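Nrps/pks (PDB 4OPE) is a ketosynthase domain of the oxazolomycin assembly line, the type that catalyses decarboxylative carbon–carbon bond formation in polyketide chain extension. Local coordinates at the interface of chains A and B. Numbering follows the deposited sequence. Chains: chain A/B, Nrps/pks.

Contact 1: the interface of chains A and B. Residues chain A 175, 272, 279, 425-427; chain B 157, 160-161, 165, 169.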
loop_
_atom_site.group_PDB
_atom_site.type_symbol
_atom_site.label_atom_id
_atom_site.label_comp_id
_atom_site.label_asym_id
_atom_site.label_seq_id
_atom_site.Cartn_x
_atom_site.Cartn_y
_atom_site.Cartn_z
HETATM N N MSE A 175 8.222 -3.642 -0.971
HETATM C CA MSE A 175 9.440 -4.260 -0.445
HETATM C C MSE A 175 10.405 -3.227 0.099
HETATM O O MSE A 175 10.025 -2.343 0.862
HETATM C CB MSE A 175 10.077 -5.194 -1.487
HETATM C CG MSE A 175 9.128 -6.089 -2.254
HETATM SE SE MSE A 175 9.997 -7.708 -3.005
HETATM C CE MSE A 175 8.457 -8.480 -4.007
ATOM N N HIS A 272 9.373 1.402 -11.802
ATOM C CA HIS A 272 9.636 -0.029 -11.782
ATOM C C HIS A 272 10.605 -0.426 -12.860
ATOM O O HIS A 272 10.643 0.191 -13.923
ATOM C CB HIS A 272 8.345 -0.825 -11.960
ATOM C CG HIS A 272 8.483 -2.266 -11.590
ATOM N ND1 HIS A 272 8.759 -3.248 -12.510
ATOM C CD2 HIS A 272 8.406 -2.890 -10.395
ATOM C CE1 HIS A 272 8.828 -4.418 -11.903
ATOM N NE2 HIS A 272 8.626 -4.228 -10.616
ATOM N N PHE A 279 13.140 -11.453 -13.288
ATOM C CA PHE A 279 12.298 -10.978 -12.248
ATOM C C PHE A 279 13.161 -10.732 -11.069
ATOM O O PHE A 279 13.913 -11.583 -10.698
ATOM C CB PHE A 279 11.280 -12.030 -11.879
ATOM C CG PHE A 279 10.343 -11.616 -10.784
ATOM C CD1 PHE A 279 9.590 -10.453 -10.899
ATOM C CD2 PHE A 279 10.193 -12.407 -9.654
ATOM C CE1 PHE A 279 8.705 -10.072 -9.909
ATOM C CE2 PHE A 279 9.307 -12.034 -8.643
ATOM C CZ PHE A 279 8.547 -10.866 -8.780
ATOM N N GLY A 425 11.847 -6.722 -5.761
ATOM C CA GLY A 425 10.949 -7.046 -6.885
ATOM C C GLY A 425 10.893 -6.031 -8.002
ATOM O O GLY A 425 10.116 -6.208 -8.919
ATOM N N GLY A 426 11.653 -4.945 -7.931
ATOM C CA GLY A 426 11.632 -3.941 -9.013
ATOM C C GLY A 426 11.065 -2.554 -8.708
ATOM O O GLY A 426 11.221 -1.634 -9.515
ATOM N N SER A 427 10.431 -2.350 -7.550
ATOM C CA SER A 427 9.826 -1.042 -7.282
ATOM C C SER A 427 10.866 -0.133 -6.691
ATOM O O SER A 427 11.448 -0.432 -5.655
ATOM C CB SER A 427 8.628 -1.166 -6.351
ATOM O OG SER A 427 7.538 -1.851 -6.994
ATOM N N ASN B 157 4.533 -6.529 -8.616
ATOM C CA ASN B 157 5.845 -6.529 -9.206
ATOM C C ASN B 157 5.913 -7.577 -10.293
ATOM O O ASN B 157 6.493 -7.351 -11.356
ATOM C CB ASN B 157 6.918 -6.809 -8.157
ATOM C CG ASN B 157 7.208 -5.645 -7.254
ATOM O OD1 ASN B 157 7.917 -5.800 -6.234
ATOM N ND2 ASN B 157 6.662 -4.468 -7.579
ATOM N N SER B 160 4.214 -6.088 -13.282
ATOM C CA SER B 160 5.049 -5.063 -13.898
ATOM C C SER B 160 6.215 -5.685 -14.669
ATOM O O SER B 160 6.646 -5.148 -15.721
ATOM C CB SER B 160 5.580 -4.065 -12.856
ATOM O OG SER B 160 4.521 -3.363 -12.221
ATOM N N TYR B 161 6.696 -6.811 -14.152
ATOM C CA TYR B 161 7.789 -7.529 -14.782
ATOM C C TYR B 161 7.353 -8.138 -16.085
ATOM O O TYR B 161 7.912 -7.845 -17.112
ATOM C CB TYR B 161 8.303 -8.641 -13.876
ATOM C CG TYR B 161 9.288 -9.550 -14.504
ATOM C CD1 TYR B 161 10.539 -9.091 -14.841
ATOM C CD2 TYR B 161 8.980 -10.871 -14.783
ATOM C CE1 TYR B 161 11.503 -9.930 -15.399
ATOM C CE2 TYR B 161 9.922 -11.722 -15.361
ATOM C CZ TYR B 161 11.196 -11.247 -15.664
ATOM O OH TYR B 161 12.189 -12.058 -16.214
ATOM N N PHE B 165 5.761 -3.003 -17.620
ATOM C CA PHE B 165 5.255 -1.747 -17.103
ATOM C C PHE B 165 6.313 -1.135 -16.153
ATOM O O PHE B 165 6.655 -1.729 -15.135
ATOM C CB PHE B 165 3.953 -2.044 -16.349
ATOM C CG PHE B 165 2.820 -2.590 -17.221
ATOM C CD1 PHE B 165 2.841 -2.489 -18.610
ATOM C CD2 PHE B 165 1.717 -3.202 -16.635
ATOM C CE1 PHE B 165 1.792 -2.956 -19.372
ATOM C CE2 PHE B 165 0.659 -3.681 -17.405
ATOM C CZ PHE B 165 0.688 -3.545 -18.772
ATOM N N SER B 169 4.737 0.558 -9.224
ATOM C CA SER B 169 4.277 -0.798 -9.037
ATOM C C SER B 169 4.027 -0.968 -7.556
ATOM O O SER B 169 4.945 -1.137 -6.780
ATOM C CB SER B 169 5.333 -1.806 -9.534
ATOM O OG SER B 169 4.902 -3.153 -9.327
HETATM O O HOH W 1 9.701 -4.197 -5.130
#
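B:Asn157 and A:Ser427 carry the hydrogen bonds across this patch of the two-fold dimer interface. The amide ND2 of B:Asn157 gives one hydrogen to A:Ser427 OG (2.8 Å, 20° out of the amide plane) and another, almost in that plane, to B:Ser169 OG. A:Ser427 OG passes its own hydrogen to the backbone B:Ser169 O at 2.7 Å, on a lone pair in the carbonyl plane, so this hydroxyl is gripped as acceptor and donor. Water 1 joins B:Asn157 OD1 (2.6 Å) to A:Ser427 N; with both ends of the amide occupied, its rotation should be fixed. B:Ser160 OG bonds to B:Ser169 OG as second-shell support.

Rings supply much of the packing, and the methyl CE of selenomethionine A:Met175 approaches B:Asn157 OD1. B:Ser160 CB lies over a face of the A:His272 imidazole, 3.4 Å from its centroid, while NE2 of that ring donates to A:Gly425 O. A:Phe279 and B:Tyr161 meet edge-to-face with planes 59° apart, and A:Phe279 CA covers the phenol face. B:Tyr161 CG stands anti to its backbone N (chi1 172°), which carries the ring out to the loop that holds A:Phe279. An alanine here would probably leave A:Phe279 CA without the ring it packs on, opening a gap between loop and helix.

Helix 152-163 and strand 169-173 of chain B thus face strands 263-272 and 427-434 of chain A, next to the active-site cysteine that follows A:Met175.

Contact 2: the interface of chains A and B. Residues chain A 271-272, 274, 285, 289; chain B 120, 164, 166.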
loop_
_atom_site.group_PDB
_atom_site.type_symbol
_atom_site.label_atom_id
_atom_site.label_comp_id
_atom_site.label_asym_id
_atom_site.label_seq_id
_atom_site.Cartn_x
_atom_site.Cartn_y
_atom_site.Cartn_z
ATOM N N ASN A 271 9.145 4.302 -9.591
ATOM C CA ASN A 271 8.943 3.576 -10.844
ATOM C C ASN A 271 9.207 2.082 -10.680
ATOM O O ASN A 271 9.252 1.547 -9.557
ATOM C CB ASN A 271 9.801 4.213 -11.951
ATOM C CG ASN A 271 11.270 3.812 -11.899
ATOM O OD1 ASN A 271 11.786 3.305 -10.901
ATOM N ND2 ASN A 271 11.950 4.049 -12.995
ATOM N N HIS A 272 9.373 1.402 -11.802
ATOM C CA HIS A 272 9.636 -0.029 -11.782
ATOM C C HIS A 272 10.605 -0.426 -12.860
ATOM O O HIS A 272 10.643 0.191 -13.923
ATOM C CB HIS A 272 8.345 -0.825 -11.960
ATOM C CG HIS A 272 8.483 -2.266 -11.590
ATOM N ND1 HIS A 272 8.759 -3.248 -12.510
ATOM C CD2 HIS A 272 8.406 -2.890 -10.395
ATOM C CE1 HIS A 272 8.828 -4.418 -11.903
ATOM N NE2 HIS A 272 8.626 -4.228 -10.616
ATOM N N GLY A 274 10.424 -2.674 -15.070
ATOM C CA GLY A 274 9.812 -3.398 -16.184
ATOM C C GLY A 274 10.414 -4.785 -16.392
ATOM O O GLY A 274 10.840 -5.418 -15.430
ATOM N N ARG A 285 18.912 0.807 -16.048
ATOM C CA ARG A 285 18.258 1.745 -16.934
ATOM C C ARG A 285 17.166 2.485 -16.162
ATOM O O ARG A 285 17.062 3.706 -16.222
ATOM C CB ARG A 285 17.661 1.016 -18.143
ATOM C CG ARG A 285 17.268 1.916 -19.309
ATOM C CD ARG A 285 16.038 1.416 -20.084
ATOM N NE ARG A 285 14.814 2.139 -19.684
ATOM C CZ ARG A 285 13.797 1.644 -18.965
ATOM N NH1 ARG A 285 12.770 2.442 -18.667
ATOM N NH2 ARG A 285 13.781 0.371 -18.543
ATOM N N VAL A 289 16.627 6.441 -15.082
ATOM C CA VAL A 289 15.471 7.250 -15.394
ATOM C C VAL A 289 14.872 7.905 -14.146
ATOM O O VAL A 289 14.642 9.120 -14.107
ATOM C CB VAL A 289 14.382 6.404 -16.067
ATOM C CG1 VAL A 289 13.113 7.217 -16.266
ATOM C CG2 VAL A 289 14.907 5.872 -17.395
ATOM N N ARG B 120 4.285 4.987 -20.558
ATOM C CA ARG B 120 4.725 4.565 -19.244
ATOM C C ARG B 120 3.527 4.051 -18.476
ATOM O O ARG B 120 2.606 4.823 -18.216
ATOM C CB ARG B 120 5.306 5.752 -18.544
ATOM C CG ARG B 120 6.187 5.425 -17.381
ATOM C CD ARG B 120 6.700 6.749 -16.928
ATOM N NE ARG B 120 7.911 6.627 -16.178
ATOM C CZ ARG B 120 8.570 7.675 -15.728
ATOM N NH1 ARG B 120 8.108 8.897 -15.969
ATOM N NH2 ARG B 120 9.677 7.492 -15.024
ATOM N N ASP B 164 6.124 -5.597 -18.747
ATOM C CA ASP B 164 7.051 -4.494 -19.032
ATOM C C ASP B 164 6.426 -3.120 -18.757
ATOM O O ASP B 164 6.565 -2.199 -19.527
ATOM C CB ASP B 164 7.556 -4.571 -20.480
ATOM C CG ASP B 164 8.845 -3.774 -20.717
ATOM O OD1 ASP B 164 9.706 -3.698 -19.818
ATOM O OD2 ASP B 164 8.997 -3.219 -21.818
ATOM N N ASP B 166 6.845 0.034 -16.492
ATOM C CA ASP B 166 7.943 0.664 -15.717
ATOM C C ASP B 166 7.532 1.976 -14.974
ATOM O O ASP B 166 8.367 2.775 -14.549
ATOM C CB ASP B 166 9.159 0.904 -16.617
ATOM C CG ASP B 166 8.854 1.831 -17.780
ATOM O OD1 ASP B 166 7.754 2.415 -17.827
ATOM O OD2 ASP B 166 9.721 1.983 -18.670
HETATM O O HOH W 2 10.315 4.578 -15.696
#
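The guanidinium of A:Arg285 and the carboxylate of B:Asp166 are the flat groups that meet here, and their planes are turned 35° apart. The side chains cross at about a right angle, and NH1 of A:Arg285 lies 3.1 Å from OD2 of B:Asp166. This salt bridge is weak as a hydrogen bond, with 129° at the hydrogen, and A:Arg285 is poorly ordered, so it is better read as loose electrostatic attraction than as a rigid clamp. B:Asp166 sends CG between its backbone N and carbonyl carbon (chi1 61°), which turns the carboxylate toward the arginine. At the edge of the A:His272 ring, in its plane, lies A:Gly274 CA, and A:Gly274 N donates weakly to ND1. The carboxylate OD1 of B:Asp164 lies 3.6 Å from A:Gly274 CA.

Backbone and water joints lie alongside. A:His272 N donates to B:Asp166 O over 3.2 Å, a long and weak bond. B:Asp166 O also meets water 2 at 2.9 Å, and A:Asn271 ND2 bonds to that water as well. The extended B:Arg120 points NE and NH2 together at it, and the positive guanidinium may polarise the bridging molecule. B:Arg120 NE stays 6.9 Å from NH1 of A:Arg285, a separation of like charges that B:Asp166 is likely to ease.

Beyond the water, the tips of B:Arg120 and A:Val289 point at each other: the guanidinium NH2 of B:Arg120 comes to 3.7 Å from the methyl CG1 of A:Val289.

Contact 1 and contact 2 are neighbouring patches of one dimer interface, their C-alpha centres about 8 Å apart. A:His272, the last residue of strand 263-272, belongs to both: its imidazole serves contact 1, while its backbone N serves contact 2. On chain B the stretch from helix 152-163 to strand 169-173 feeds both patches, the loop residues falling mainly to contact 2. Contact 1 rests on side-chain hydrogen bonds and ring packing; contact 2 relies more on water and a loose charge pair. Two-fold symmetry repeats each with the chains exchanged, in keeping with the dimer usual for ketosynthases.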